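Local coordinates for muramidase (Sodiomyces alcalophilus, PDB 6ZM8), which is a fungal GH25 lysozyme that hydrolyses the glycan chains of bacterial cell-wall peptidoglycan, at residues W131-T137 against R154-A160. Numbering follows the deposited sequence.
Sequences WPVIYTT and RCPLWIA
Parallel strands joined through a helix are the repeating unit of TIM-barrel-like folds; strands 133-136 and 157-160, linked by helix 138-145, exemplify it in this GH25 domain. Their axes approach to 4.7 Å at 13°, with Ile134 opposite Leu157, Tyr135 opposite Trp158 and Thr136 opposite Ile159. Extended backbones form a ladder: Ile134 N to Pro156 O (2.9 Å), Trp158 N to Ile134 O (2.8 Å), Thr136 N to Trp158 O and Ala160 N to Thr136 O (both 3.1 Å). Tyr135 and Trp158, both with t chi1, share one sheet face; the tyrosine edge meets the five-membered indole ring in a T-shaped stack (centroids 4.8 Å, planes 78°). Tyr135 OH hydrogen-bonds to Gln180 and Trp158 NE1 to Asn192. Ile134, Thr136, Leu157 and Ile159 occupy the other face, where helix 138-145 packs on Ile134. Before the strands, Arg154 CD sits 3.5 Å from the Trp131 six-membered-ring centroid (CH-pi); its guanidinium, salt-bridged to Glu118, adds an off-centre cation-pi interaction. Backbone hydrogen bonds thus define the register; Trp131-Arg154 is a side-chain contact ahead of it.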
# COMPACT_ATOMS: atom_id res chain seq x y z
N TRP A 131 -1.67 7.18 -9.78
CA TRP A 131 -2.31 5.88 -9.61
C TRP A 131 -1.78 5.26 -8.31
O TRP A 131 -0.58 5.27 -8.06
CB TRP A 131 -2.02 4.95 -10.79
CG TRP A 131 -2.53 5.49 -12.09
CD1 TRP A 131 -1.79 5.97 -13.12
CD2 TRP A 131 -3.89 5.66 -12.48
NE1 TRP A 131 -2.60 6.43 -14.13
CE2 TRP A 131 -3.90 6.25 -13.76
CE3 TRP A 131 -5.11 5.39 -11.87
CZ2 TRP A 131 -5.08 6.57 -14.43
CZ3 TRP A 131 -6.28 5.72 -12.55
CH2 TRP A 131 -6.27 6.30 -13.81
N PRO A 132 -2.66 4.72 -7.48
CA PRO A 132 -2.20 4.12 -6.23
C PRO A 132 -1.51 2.78 -6.50
O PRO A 132 -1.77 2.09 -7.49
CB PRO A 132 -3.48 3.94 -5.43
CG PRO A 132 -4.52 3.69 -6.51
CD PRO A 132 -4.11 4.58 -7.67
N VAL A 133 -0.65 2.40 -5.55
CA VAL A 133 -0.19 1.03 -5.44
C VAL A 133 -1.34 0.16 -4.95
O VAL A 133 -2.18 0.62 -4.16
CB VAL A 133 1.00 1.03 -4.45
CG1 VAL A 133 1.41 -0.36 -3.99
CG2 VAL A 133 2.19 1.75 -5.07
N ILE A 134 -1.39 -1.09 -5.41
CA ILE A 134 -2.35 -2.07 -4.88
C ILE A 134 -1.57 -3.11 -4.08
O ILE A 134 -0.69 -3.79 -4.62
CB ILE A 134 -3.16 -2.72 -6.00
CG1 ILE A 134 -4.13 -1.71 -6.59
CG2 ILE A 134 -3.89 -3.98 -5.50
CD1 ILE A 134 -4.88 -2.18 -7.82
N TYR A 135 -1.93 -3.22 -2.79
CA TYR A 135 -1.43 -4.28 -1.90
C TYR A 135 -2.50 -5.36 -1.82
O TYR A 135 -3.66 -5.07 -1.47
CB TYR A 135 -1.13 -3.73 -0.51
CG TYR A 135 -0.82 -4.81 0.51
CD1 TYR A 135 -1.85 -5.46 1.20
CD2 TYR A 135 0.48 -5.18 0.81
CE1 TYR A 135 -1.58 -6.43 2.14
CE2 TYR A 135 0.78 -6.13 1.78
CZ TYR A 135 -0.27 -6.76 2.46
OH TYR A 135 -0.05 -7.68 3.45
N THR A 136 -2.11 -6.58 -2.13
CA THR A 136 -3.04 -7.71 -2.04
C THR A 136 -2.23 -9.01 -1.97
O THR A 136 -1.00 -9.00 -1.89
CB THR A 136 -4.02 -7.67 -3.24
OG1 THR A 136 -5.14 -8.51 -2.95
CG2 THR A 136 -3.39 -8.07 -4.55
N THR A 137 -2.97 -10.13 -2.00
CA THR A 137 -2.38 -11.44 -2.16
C THR A 137 -2.96 -12.08 -3.41
O THR A 137 -4.09 -11.78 -3.82
CB THR A 137 -2.63 -12.34 -0.95
OG1 THR A 137 -4.02 -12.65 -0.92
CG2 THR A 137 -2.17 -11.69 0.35
N ARG A 154 -1.74 0.38 -14.70
CA ARG A 154 -1.74 1.65 -13.97
C ARG A 154 -1.11 1.57 -12.58
O ARG A 154 -0.42 2.49 -12.16
CB ARG A 154 -3.18 2.18 -13.81
CG ARG A 154 -3.78 2.71 -15.10
CD ARG A 154 -5.26 3.02 -14.98
NE ARG A 154 -6.01 1.79 -14.82
CZ ARG A 154 -7.28 1.73 -14.40
NH1 ARG A 154 -7.92 2.85 -14.07
NH2 ARG A 154 -7.90 0.58 -14.31
N CYS A 155 -1.44 0.52 -11.85
CA CYS A 155 -1.20 0.46 -10.40
C CYS A 155 -0.05 -0.49 -10.11
O CYS A 155 -0.18 -1.69 -10.33
CB CYS A 155 -2.43 -0.07 -9.68
SG CYS A 155 -3.87 1.02 -9.87
N PRO A 156 1.07 0.00 -9.56
CA PRO A 156 2.14 -0.91 -9.18
C PRO A 156 1.64 -1.93 -8.14
O PRO A 156 0.84 -1.58 -7.26
CB PRO A 156 3.20 0.01 -8.56
CG PRO A 156 2.91 1.38 -9.20
CD PRO A 156 1.40 1.41 -9.29
N LEU A 157 2.18 -3.13 -8.21
CA LEU A 157 1.77 -4.22 -7.31
C LEU A 157 2.67 -4.29 -6.09
O LEU A 157 3.89 -4.36 -6.20
CB LEU A 157 1.87 -5.54 -8.07
CG LEU A 157 1.52 -6.79 -7.25
CD1 LEU A 157 0.05 -6.80 -6.82
CD2 LEU A 157 1.86 -8.03 -8.09
N TRP A 158 2.01 -4.36 -4.93
CA TRP A 158 2.64 -4.65 -3.64
C TRP A 158 2.05 -6.00 -3.19
O TRP A 158 0.91 -6.07 -2.73
CB TRP A 158 2.38 -3.52 -2.67
CG TRP A 158 2.98 -3.65 -1.32
CD1 TRP A 158 3.84 -4.60 -0.84
CD2 TRP A 158 2.75 -2.74 -0.23
NE1 TRP A 158 4.14 -4.35 0.49
CE2 TRP A 158 3.48 -3.22 0.88
CE3 TRP A 158 1.94 -1.60 -0.08
CZ2 TRP A 158 3.41 -2.61 2.14
CZ3 TRP A 158 1.84 -1.01 1.17
CH2 TRP A 158 2.57 -1.52 2.26
N ILE A 159 2.81 -7.06 -3.43
CA ILE A 159 2.30 -8.42 -3.21
C ILE A 159 2.79 -8.93 -1.86
O ILE A 159 3.95 -8.71 -1.51
CB ILE A 159 2.74 -9.34 -4.37
CG1 ILE A 159 1.97 -10.65 -4.40
CG2 ILE A 159 4.25 -9.57 -4.42
CD1 ILE A 159 0.49 -10.49 -4.69
N ALA A 160 1.93 -9.65 -1.15
CA ALA A 160 2.31 -10.23 0.13
C ALA A 160 2.39 -11.76 0.00
O ALA A 160 1.43 -12.41 -0.42
CB ALA A 160 1.35 -9.85 1.22